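PDB 1ZSW: glyoxalase family protein from Bacillus cereus, which binds zinc and is of unknown function but is probably a metal-dependent enzyme of the glyoxalase/bleomycin resistance/dioxygenase superfamily. Local coordinates for residues E262-Q266 / R267-S271; D192-A195 / S196-E200; L115-W118 / K119-E123; V172-K175 / H176-Q179. All coordinates share one frame; numbering follows the deposited sequence. Where two conformers were deposited one is given.

Interaction 1: residues E262-Q266 / R267-S271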
loop_
_atom_site.group_PDB
_atom_site.type_symbol
_atom_site.label_atom_id
_atom_site.label_comp_id
_atom_site.label_asym_id
_atom_site.label_seq_id
_atom_site.Cartn_x
_atom_site.Cartn_y
_atom_site.Cartn_z
ATOM N N GLU A 262 9.419 9.797 17.339
ATOM C CA GLU A 262 10.653 10.406 17.825
ATOM C C GLU A 262 11.813 10.350 16.822
ATOM O O GLU A 262 12.496 11.347 16.591
ATOM C CB GLU A 262 11.052 9.740 19.129
ATOM C CG GLU A 262 12.293 10.310 19.740
ATOM C CD GLU A 262 12.086 11.659 20.421
ATOM O OE1 GLU A 262 10.944 12.208 20.384
ATOM O OE2 GLU A 262 13.095 12.158 21.004
ATOM N N GLN A 263 12.046 9.196 16.203
ATOM C CA GLN A 263 13.097 9.107 15.191
ATOM C C GLN A 263 12.940 10.046 14.002
ATOM O O GLN A 263 13.908 10.652 13.523
ATOM C CB GLN A 263 13.238 7.650 14.700
ATOM C CG GLN A 263 13.522 6.667 15.828
ATOM C CD GLN A 263 14.790 7.033 16.603
ATOM O OE1 GLN A 263 14.762 7.218 17.822
ATOM N NE2 GLN A 263 15.896 7.138 15.896
ATOM N N VAL A 264 11.705 10.163 13.526
ATOM C CA VAL A 264 11.371 11.027 12.410
ATOM C C VAL A 264 11.635 12.490 12.753
ATOM O O VAL A 264 12.248 13.208 11.974
ATOM C CB VAL A 264 9.912 10.779 12.008
ATOM C CG1 VAL A 264 9.368 11.870 11.122
ATOM C CG2 VAL A 264 9.847 9.368 11.362
ATOM N N LYS A 265 11.225 12.887 13.943
ATOM C CA LYS A 265 11.433 14.263 14.417
ATOM C C LYS A 265 12.927 14.592 14.536
ATOM O O LYS A 265 13.377 15.684 14.173
ATOM C CB LYS A 265 10.764 14.441 15.778
ATOM C CG LYS A 265 9.262 14.609 15.738
ATOM C CD LYS A 265 8.753 15.149 17.077
ATOM C CE LYS A 265 7.264 15.364 17.012
ATOM N NZ LYS A 265 6.653 15.658 18.345
ATOM N N GLN A 266 13.711 13.639 15.038
ATOM C CA GLN A 266 15.157 13.858 15.205
ATOM C C GLN A 266 15.854 14.079 13.891
ATOM O O GLN A 266 16.880 14.740 13.843
ATOM C CB GLN A 266 15.843 12.706 15.960
ATOM C CG GLN A 266 15.303 12.449 17.374
ATOM C CD GLN A 266 15.501 13.602 18.371
ATOM O OE1 GLN A 266 16.098 14.641 18.063
ATOM N NE2 GLN A 266 14.978 13.403 19.591
ATOM N N ARG A 267 15.304 13.537 12.801
ATOM C CA ARG A 267 15.916 13.722 11.484
ATOM C C ARG A 267 15.336 14.954 10.744
ATOM O O ARG A 267 15.685 15.242 9.593
ATOM C CB ARG A 267 15.784 12.439 10.641
ATOM C CG ARG A 267 16.078 11.095 11.375
ATOM C CD ARG A 267 17.480 10.964 11.908
ATOM N NE ARG A 267 17.910 9.575 12.103
ATOM C CZ ARG A 267 17.458 8.757 13.055
ATOM N NH1 ARG A 267 16.506 9.146 13.900
ATOM N NH2 ARG A 267 17.959 7.530 13.158
ATOM N N GLY A 268 14.484 15.703 11.434
ATOM C CA GLY A 268 14.083 17.048 10.974
ATOM C C GLY A 268 12.870 16.993 10.080
ATOM O O GLY A 268 12.415 18.018 9.528
ATOM N N PHE A 269 12.321 15.799 9.931
ATOM C CA PHE A 269 11.050 15.696 9.251
ATOM C C PHE A 269 9.933 16.176 10.185
ATOM O O PHE A 269 10.033 16.098 11.432
ATOM C CB PHE A 269 10.782 14.263 8.774
ATOM C CG PHE A 269 11.785 13.772 7.758
ATOM C CD1 PHE A 269 12.355 12.515 7.876
ATOM C CD2 PHE A 269 12.156 14.577 6.684
ATOM C CE1 PHE A 269 13.287 12.061 6.930
ATOM C CE2 PHE A 269 13.095 14.129 5.754
ATOM C CZ PHE A 269 13.643 12.849 5.884
ATOM N N HIS A 270 8.841 16.594 9.582
ATOM C CA HIS A 270 7.730 17.163 10.306
ATOM C C HIS A 270 6.599 16.143 10.340
ATOM O O HIS A 270 6.023 15.822 9.301
ATOM C CB HIS A 270 7.314 18.462 9.627
ATOM C CG HIS A 270 8.212 19.617 9.956
ATOM N ND1 HIS A 270 9.573 19.590 9.745
ATOM C CD2 HIS A 270 7.941 20.826 10.502
ATOM C CE1 HIS A 270 10.103 20.734 10.137
ATOM N NE2 HIS A 270 9.132 21.502 10.598
ATOM N N SER A 271 6.305 15.633 11.538
ATOM C CA SER A 271 5.334 14.567 11.713
ATOM C C SER A 271 3.951 15.203 11.806
ATOM O O SER A 271 3.824 16.292 12.356
ATOM C CB SER A 271 5.613 13.851 13.011
ATOM O OG SER A 271 4.506 13.073 13.405
HETATM O O HOH W 1 11.496 17.543 13.341
#
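Gly-268 N gives its hydrogen to Lys-265 O at 3.0 Å, the straightest of the backbone bonds that finish helix 254-266. One residue on, Phe-269 N reaches back to Val-264 O over 3.3 Å, a weak bond. The N-H of Arg-267 is shared: it bonds to Gln-263 O and, weakly, to Val-264 O, so the latter carbonyl draws two weak donors from the turn. A water fastens the same turn from outside, giving one hydrogen to Lys-265 O and the other to Phe-269 O, each at 2.8 Å. Beside these bonds, Val-264 CG1 meets Phe-269 CB at 3.6 Å, the two side chains crossing at about a right angle. The methyl is set there by a chi1 of 165°, which puts CG1 anti to the backbone N. In the conformer described, Arg-267 bends back at chi2 (-62°) to run alongside Gln-263, and its NH1 makes a weak bond to Gln-263 O at 3.0 Å. On the solvent-facing side of the helix, Gln-266 NE2 bonds to Glu-262 OE2 at 2.7 Å, coming from above the carboxylate plane. Further out, Phe-269 rests on Thr-197 and Ile-201 of helix 191-201, while Val-264 packs on Phe-202 and on Phe-285 of strand 280-286. With Gly-268 at positive phi, two backbone bonds returning to the last turn, and an apolar contact between the residues joined by the outer bond, this is a Schellman motif with its characteristic hydrophobic pairing, turning the chain from helix 254-266 toward strand 275-276.

Interaction 2: residues D192-A195 / S196-E200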
loop_
_atom_site.group_PDB
_atom_site.type_symbol
_atom_site.label_atom_id
_atom_site.label_comp_id
_atom_site.label_asym_id
_atom_site.label_seq_id
_atom_site.Cartn_x
_atom_site.Cartn_y
_atom_site.Cartn_z
ATOM N N ASP A 192 20.000 9.093 -3.283
ATOM C CA ASP A 192 20.832 9.014 -2.072
ATOM C C ASP A 192 20.096 9.402 -0.803
ATOM O O ASP A 192 20.250 8.771 0.248
ATOM C CB ASP A 192 22.126 9.853 -2.230
ATOM C CG ASP A 192 21.861 11.330 -2.542
ATOM O OD1 ASP A 192 20.814 11.677 -3.138
ATOM O OD2 ASP A 192 22.740 12.169 -2.218
ATOM N N LYS A 193 19.272 10.430 -0.916
ATOM C CA LYS A 193 18.527 10.923 0.245
ATOM C C LYS A 193 17.474 9.900 0.639
ATOM O O LYS A 193 17.273 9.654 1.835
ATOM C CB LYS A 193 17.921 12.302 -0.066
ATOM C CG LYS A 193 18.985 13.391 -0.336
ATOM C CD LYS A 193 18.388 14.778 -0.144
ATOM C CE LYS A 193 19.398 15.760 0.473
ATOM N NZ LYS A 193 19.622 15.515 1.941
ATOM N N MET A 194 16.809 9.295 -0.339
ATOM C CA MET A 194 15.793 8.281 -0.029
ATOM C C MET A 194 16.434 7.047 0.601
ATOM O O MET A 194 15.939 6.509 1.602
ATOM C CB MET A 194 14.969 7.906 -1.282
ATOM C CG MET A 194 13.935 6.781 -1.035
ATOM S SD MET A 194 12.685 7.205 0.210
ATOM C CE MET A 194 11.752 8.323 -0.746
ATOM N N ALA A 195 17.561 6.617 0.027
ATOM C CA ALA A 195 18.308 5.489 0.571
ATOM C C ALA A 195 18.697 5.715 2.016
ATOM O O ALA A 195 18.550 4.804 2.824
ATOM C CB ALA A 195 19.565 5.215 -0.284
ATOM N N SER A 196 19.204 6.915 2.343
ATOM C CA SER A 196 19.592 7.251 3.706
ATOM C C SER A 196 18.407 7.171 4.659
ATOM O O SER A 196 18.501 6.636 5.751
ATOM C CB SER A 196 20.192 8.664 3.732
ATOM O OG SER A 196 20.528 9.041 5.070
ATOM N N THR A 197 17.247 7.673 4.239
ATOM C CA THR A 197 16.057 7.547 5.073
ATOM C C THR A 197 15.720 6.091 5.435
ATOM O O THR A 197 15.485 5.739 6.622
ATOM C CB THR A 197 14.833 8.262 4.387
ATOM O OG1 THR A 197 15.105 9.670 4.344
ATOM C CG2 THR A 197 13.525 8.010 5.174
ATOM N N LEU A 198 15.691 5.252 4.403
ATOM C CA LEU A 198 15.305 3.877 4.555
ATOM C C LEU A 198 16.321 3.107 5.374
ATOM O O LEU A 198 15.920 2.365 6.249
ATOM C CB LEU A 198 15.099 3.198 3.189
ATOM C CG LEU A 198 13.968 3.792 2.335
ATOM C CD1 LEU A 198 13.864 3.009 1.051
ATOM C CD2 LEU A 198 12.626 3.718 3.066
ATOM N N THR A 199 17.614 3.307 5.110
ATOM C CA THR A 199 18.599 2.480 5.821
ATOM C C THR A 199 18.997 3.050 7.155
ATOM O O THR A 199 19.132 2.289 8.116
ATOM C CB THR A 199 19.883 2.249 4.981
ATOM O OG1 THR A 199 20.481 3.528 4.677
ATOM C CG2 THR A 199 19.550 1.520 3.710
ATOM N N GLU A 200 19.220 4.359 7.219
ATOM C CA GLU A 200 19.713 4.982 8.459
ATOM C C GLU A 200 18.659 5.211 9.509
ATOM O O GLU A 200 18.939 5.085 10.718
ATOM C CB GLU A 200 20.450 6.279 8.172
ATOM C CG GLU A 200 21.578 6.102 7.176
ATOM C CD GLU A 200 22.241 7.409 6.812
ATOM O OE1 GLU A 200 21.970 8.419 7.504
ATOM O OE2 GLU A 200 23.007 7.433 5.824
HETATM O O HOH W 2 14.704 11.257 2.141
#
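Lys-193 O is gripped twice: Thr-197 N donates to it at 3.1 Å, and a water adds a weak bond at 3.0 Å. The same water lies 2.7 Å from Thr-197 OG1, so the hydroxyl and the carbonyl one turn earlier share it. Ala-195 O takes the shortest backbone bond between the two halves, from Thr-199 N at 2.9 Å. Ser-196 N to Asp-192 O and Leu-198 N to Met-194 O complete the alpha-helical set. All belong to helix 191-201, which follows strand 180-188 and precedes strands 205-209, 213-217 and 227-231, the beta-alpha-beta-beta-beta order of the vicinal oxygen chelate fold. One side of the helix faces those strands. Met-194 SD approaches Leu-198 CG at 4.2 Å, and from there Met-194 packs on Val-229 and Leu-198 on Ile-227 and Phe-216. Ala-195 and Thr-199 also touch Phe-216. Leu-198 has CG beside its backbone N (chi1 -63°), which brings CG to 3.4 Å from Met-194 O. At the exposed start of the helix, Asp-192 OD2 forms a salt bridge with Arg-190. Thr-199 also touches Glu-206 of strand 205-209.

Interaction 3: residues L115-W118 / K119-E123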
loop_
_atom_site.group_PDB
_atom_site.type_symbol
_atom_site.label_atom_id
_atom_site.label_comp_id
_atom_site.label_asym_id
_atom_site.label_seq_id
_atom_site.Cartn_x
_atom_site.Cartn_y
_atom_site.Cartn_z
ATOM N N LEU A 115 0.871 -16.353 -12.971
ATOM C CA LEU A 115 1.074 -15.350 -14.024
ATOM C C LEU A 115 0.368 -15.681 -15.342
ATOM O O LEU A 115 -0.182 -14.801 -16.008
ATOM C CB LEU A 115 2.567 -15.084 -14.280
ATOM C CG LEU A 115 3.379 -14.496 -13.132
ATOM C CD1 LEU A 115 4.835 -14.304 -13.561
ATOM C CD2 LEU A 115 2.774 -13.136 -12.653
ATOM N N HIS A 116 0.350 -16.955 -15.706
ATOM C CA HIS A 116 -0.334 -17.374 -16.927
ATOM C C HIS A 116 -1.837 -17.248 -16.790
ATOM O O HIS A 116 -2.507 -16.773 -17.712
ATOM C CB HIS A 116 0.093 -18.794 -17.326
ATOM C CG HIS A 116 1.520 -18.870 -17.777
ATOM N ND1 HIS A 116 1.922 -18.465 -19.032
ATOM C CD2 HIS A 116 2.641 -19.266 -17.133
ATOM C CE1 HIS A 116 3.230 -18.613 -19.142
ATOM N NE2 HIS A 116 3.691 -19.102 -18.006
ATOM N N TYR A 117 -2.355 -17.623 -15.612
ATOM C CA TYR A 117 -3.754 -17.397 -15.293
ATOM C C TYR A 117 -4.134 -15.918 -15.451
ATOM O O TYR A 117 -5.129 -15.552 -16.090
ATOM C CB TYR A 117 -4.065 -17.890 -13.861
ATOM C CG TYR A 117 -5.429 -17.443 -13.423
ATOM C CD1 TYR A 117 -5.615 -16.197 -12.807
ATOM C CD2 TYR A 117 -6.555 -18.237 -13.654
ATOM C CE1 TYR A 117 -6.873 -15.758 -12.440
ATOM C CE2 TYR A 117 -7.816 -17.814 -13.284
ATOM C CZ TYR A 117 -7.977 -16.580 -12.662
ATOM O OH TYR A 117 -9.231 -16.153 -12.338
ATOM N N TRP A 118 -3.317 -15.043 -14.858
ATOM C CA TRP A 118 -3.540 -13.608 -14.941
ATOM C C TRP A 118 -3.440 -12.986 -16.317
ATOM O O TRP A 118 -4.248 -12.132 -16.690
ATOM C CB TRP A 118 -2.642 -12.896 -13.909
ATOM C CG TRP A 118 -3.268 -13.062 -12.507
ATOM C CD1 TRP A 118 -2.807 -13.810 -11.482
ATOM C CD2 TRP A 118 -4.451 -12.420 -12.059
ATOM N NE1 TRP A 118 -3.695 -13.721 -10.398
ATOM C CE2 TRP A 118 -4.691 -12.857 -10.739
ATOM C CE3 TRP A 118 -5.365 -11.547 -12.669
ATOM C CZ2 TRP A 118 -5.812 -12.417 -9.991
ATOM C CZ3 TRP A 118 -6.475 -11.087 -11.924
ATOM C CH2 TRP A 118 -6.689 -11.567 -10.609
ATOM N N LYS A 119 -2.462 -13.441 -17.105
ATOM C CA LYS A 119 -2.358 -12.991 -18.485
ATOM C C LYS A 119 -3.655 -13.284 -19.238
ATOM O O LYS A 119 -4.190 -12.398 -19.900
ATOM C CB LYS A 119 -1.150 -13.639 -19.191
ATOM C CG LYS A 119 -0.871 -13.015 -20.558
ATOM C CD LYS A 119 0.611 -12.920 -20.841
ATOM C CE LYS A 119 0.888 -11.826 -21.876
ATOM N NZ LYS A 119 0.177 -12.084 -23.164
ATOM N N GLU A 120 -4.177 -14.510 -19.138
ATOM C CA GLU A 120 -5.451 -14.806 -19.823
ATOM C C GLU A 120 -6.604 -13.954 -19.298
ATOM O O GLU A 120 -7.404 -13.424 -20.077
ATOM C CB GLU A 120 -5.796 -16.302 -19.798
ATOM C CG GLU A 120 -7.245 -16.642 -20.223
ATOM C CD GLU A 120 -7.614 -16.197 -21.639
ATOM O OE1 GLU A 120 -6.760 -16.272 -22.555
ATOM O OE2 GLU A 120 -8.781 -15.785 -21.834
ATOM N N ARG A 121 -6.672 -13.789 -17.977
ATOM C CA ARG A 121 -7.732 -12.980 -17.385
ATOM C C ARG A 121 -7.693 -11.515 -17.840
ATOM O O ARG A 121 -8.720 -10.903 -18.101
ATOM C CB ARG A 121 -7.650 -13.065 -15.851
ATOM C CG ARG A 121 -8.868 -12.443 -15.148
ATOM C CD ARG A 121 -8.953 -12.922 -13.690
ATOM N NE ARG A 121 -10.142 -12.336 -13.050
ATOM C CZ ARG A 121 -11.356 -12.871 -13.099
ATOM N NH1 ARG A 121 -12.372 -12.265 -12.493
ATOM N NH2 ARG A 121 -11.557 -14.009 -13.778
ATOM N N PHE A 122 -6.486 -10.958 -17.933
ATOM C CA PHE A 122 -6.306 -9.604 -18.407
ATOM C C PHE A 122 -6.734 -9.468 -19.876
ATOM O O PHE A 122 -7.311 -8.443 -20.264
ATOM C CB PHE A 122 -4.840 -9.169 -18.228
ATOM C CG PHE A 122 -4.441 -8.895 -16.781
ATOM C CD1 PHE A 122 -3.101 -8.887 -16.410
ATOM C CD2 PHE A 122 -5.408 -8.633 -15.802
ATOM C CE1 PHE A 122 -2.692 -8.628 -15.077
ATOM C CE2 PHE A 122 -5.023 -8.376 -14.468
ATOM C CZ PHE A 122 -3.671 -8.368 -14.109
ATOM N N GLU A 123 -6.448 -10.495 -20.678
ATOM C CA GLU A 123 -6.887 -10.513 -22.078
ATOM C C GLU A 123 -8.413 -10.459 -22.101
ATOM O O GLU A 123 -9.014 -9.596 -22.750
ATOM C CB GLU A 123 -6.390 -11.778 -22.790
ATOM C CG GLU A 123 -4.876 -11.839 -23.029
ATOM C CD GLU A 123 -4.399 -13.229 -23.436
ATOM O OE1 GLU A 123 -5.252 -14.096 -23.730
ATOM O OE2 GLU A 123 -3.173 -13.459 -23.446
#
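Phe-122 N donates to Trp-118 O at 2.8 Å, the shortest of four consecutive bonds from each N-H to the carbonyl four residues earlier. Lys-119 N reaches Leu-115 O at 2.9 Å and Arg-121 N reaches Tyr-117 O at 3.0 Å, with Glu-120 N to His-116 O as the fourth. They build the middle of helix 112-124, an amphipathic alpha helix lying on strands 101-109, 138-144 and 150-155 of a mixed sheet. The charged ends look elsewhere for partners: Lys-119 NZ forms a salt bridge with Glu-131, while Arg-121 gives NE to Val-51 O and NH1 to Asn-50 O at the end of helix 41-51. Arg-121 is extended, consistent with its reach to these carbonyls, chi1 -170° carrying its chain along the two aromatic residues Tyr-117 and Trp-118. Its CD sits 3.5 Å from Tyr-117 OH and 3.6 Å from Trp-118 CZ3. The guanidinium lies within 8° of parallel to the tyrosine ring, yet stands almost perpendicular to the indole, which it meets with its edge. Tyr-117 in turn stacks on His-176. Toward the sheet, Leu-115, Trp-118 and Phe-122 all touch Leu-153 and Leu-141, and Phe-122 also meets the ring of Phe-143. Trp-118 and Phe-122 meet obliquely, their planes 45° apart. Phe-122 presents a ring face to the carbonyl that accepts its own N-H, with CG 3.2 Å from Trp-118 O, while farther round the ring its CE2 approaches Trp-118 CE3 at 3.7 Å.

Interaction 4: residues V172-K175 / H176-Q179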
loop_
_atom_site.group_PDB
_atom_site.type_symbol
_atom_site.label_atom_id
_atom_site.label_comp_id
_atom_site.label_asym_id
_atom_site.label_seq_id
_atom_site.Cartn_x
_atom_site.Cartn_y
_atom_site.Cartn_z
ATOM N N VAL A 172 -11.641 -15.361 -8.390
ATOM C CA VAL A 172 -10.346 -15.964 -8.718
ATOM C C VAL A 172 -10.071 -17.199 -7.867
ATOM O O VAL A 172 -10.326 -17.194 -6.645
ATOM C CB VAL A 172 -9.204 -14.902 -8.468
ATOM C CG1 VAL A 172 -7.810 -15.461 -8.775
ATOM C CG2 VAL A 172 -9.476 -13.684 -9.314
ATOM N N PRO A 173 -9.568 -18.295 -8.501
ATOM C CA PRO A 173 -9.246 -19.486 -7.722
ATOM C C PRO A 173 -8.268 -19.165 -6.597
ATOM O O PRO A 173 -7.357 -18.355 -6.802
ATOM C CB PRO A 173 -8.537 -20.397 -8.739
ATOM C CG PRO A 173 -8.896 -19.929 -10.046
ATOM C CD PRO A 173 -9.284 -18.455 -9.930
ATOM N N ALA A 174 -8.443 -19.775 -5.423
ATOM C CA ALA A 174 -7.555 -19.511 -4.299
ATOM C C ALA A 174 -6.075 -19.548 -4.697
ATOM O O ALA A 174 -5.296 -18.687 -4.277
ATOM C CB ALA A 174 -7.788 -20.493 -3.183
ATOM N N LYS A 175 -5.692 -20.548 -5.488
ATOM C CA LYS A 175 -4.262 -20.781 -5.723
ATOM C C LYS A 175 -3.608 -19.736 -6.628
ATOM O O LYS A 175 -2.371 -19.739 -6.763
ATOM C CB LYS A 175 -4.029 -22.180 -6.289
ATOM C CG LYS A 175 -4.525 -22.340 -7.709
ATOM C CD LYS A 175 -4.584 -23.830 -8.025
ATOM C CE LYS A 175 -3.997 -24.134 -9.345
ATOM N NZ LYS A 175 -4.041 -25.626 -9.601
ATOM N N HIS A 176 -4.418 -18.865 -7.243
ATOM C CA HIS A 176 -3.903 -17.789 -8.104
ATOM C C HIS A 176 -4.217 -16.399 -7.560
ATOM O O HIS A 176 -3.903 -15.403 -8.199
ATOM C CB HIS A 176 -4.459 -17.882 -9.515
ATOM C CG HIS A 176 -4.116 -19.166 -10.203
ATOM N ND1 HIS A 176 -2.867 -19.745 -10.118
ATOM C CD2 HIS A 176 -4.871 -20.001 -10.959
ATOM C CE1 HIS A 176 -2.866 -20.887 -10.795
ATOM N NE2 HIS A 176 -4.064 -21.048 -11.333
ATOM N N GLN A 177 -4.876 -16.334 -6.414
ATOM C CA GLN A 177 -5.285 -15.021 -5.903
ATOM C C GLN A 177 -4.059 -14.193 -5.573
ATOM O O GLN A 177 -3.035 -14.715 -5.092
ATOM C CB GLN A 177 -6.122 -15.143 -4.622
ATOM C CG GLN A 177 -7.583 -15.454 -4.939
ATOM C CD GLN A 177 -8.463 -15.550 -3.701
ATOM O OE1 GLN A 177 -8.259 -14.849 -2.708
ATOM N NE2 GLN A 177 -9.459 -16.444 -3.757
ATOM N N ILE A 178 -4.247 -12.900 -5.754
ATOM C CA ILE A 178 -3.310 -11.917 -5.210
ATOM C C ILE A 178 -3.168 -12.154 -3.713
ATOM O O ILE A 178 -4.186 -12.239 -2.990
ATOM C CB ILE A 178 -3.796 -10.489 -5.518
ATOM C CG1 ILE A 178 -3.581 -10.197 -7.021
ATOM C CG2 ILE A 178 -2.969 -9.483 -4.703
ATOM C CD1 ILE A 178 -4.449 -9.128 -7.552
ATOM N N GLN A 179 -1.930 -12.249 -3.228
ATOM C CA GLN A 179 -1.686 -12.528 -1.804
ATOM C C GLN A 179 -1.670 -11.270 -0.962
ATOM O O GLN A 179 -2.307 -11.207 0.107
ATOM C CB GLN A 179 -0.410 -13.328 -1.591
ATOM C CG GLN A 179 -0.443 -14.645 -2.363
ATOM C CD GLN A 179 0.911 -15.212 -2.470
ATOM O OE1 GLN A 179 1.587 -15.021 -3.477
ATOM N NE2 GLN A 179 1.355 -15.860 -1.411
HETATM O O HOH W 3 -3.235 -17.000 -3.474
#
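Gln-177 NE2 donates to Val-172 O at 3.1 Å, a fairly straight bond that joins the buried amide to the backbone five residues earlier. The other end of that amide is satisfied too, since OE1 accepts from Trp-167 N. Beyond CG the chain is extended (chi2 -179°), which lets the amide span from its own backbone back to Val-172. On the way Gln-177 CG passes Val-172 CG1 at 3.8 Å. Two backbone bonds close the short 3-10 turn at 174-176: His-176 N to Pro-173 O at 3.0 Å, and Gln-177 N to Ala-174 O at 3.2 Å. Ala-174 O also accepts a hydrogen from a water, which gives its second one to Gln-177 O, so one water bridges the two carbonyl oxygens, 2.8 Å from each. Helix 112-124 supplies partners for two His-176 atoms: ND1 is hydrogen-bonded to Ser-114 OG, and O receives the indole N-H of Trp-118. Val-172 N pairs with Ser-170 OG. Over one face of the imidazole lies the aliphatic part of Lys-175, a CH-pi contact with CG 3.8 Å from the ring centroid and 7° off its normal. Chi1 of 70° puts that CG between the backbone N and carbonyl carbon of Lys-175, facing the ring of the next residue. Lys-175 NZ comes no nearer than 4.9 Å to His-176 NE2, and its positive charge would, if anything, favour a neutral imidazole. Bonds at both ends of the Gln-177 amide should hold its rotation, and the turn at 172-177 combines them with apolar packing on helix 112-124.

In the fold
All four contacts are local and follow one another along the chain, none nesting or crossing. Interaction 3 comes first, within helix 112-124. Interaction 4 follows in the loop from strand 150-155 to strand 180-188, a turn that folds back onto that helix; their centres lie about 12 Å apart. Past strand 180-188, interaction 2 spans turns of helix 191-201, and interaction 1 ends helix 254-266 and starts its return toward strand 275-276. Interactions 1 and 2 also touch where Arg-267 NH2 packs 3.6 Å from Glu-200 O. The result is two pairs, 3 with 4 and 1 with 2, with interactions 1 and 3 about 44 Å apart between centres.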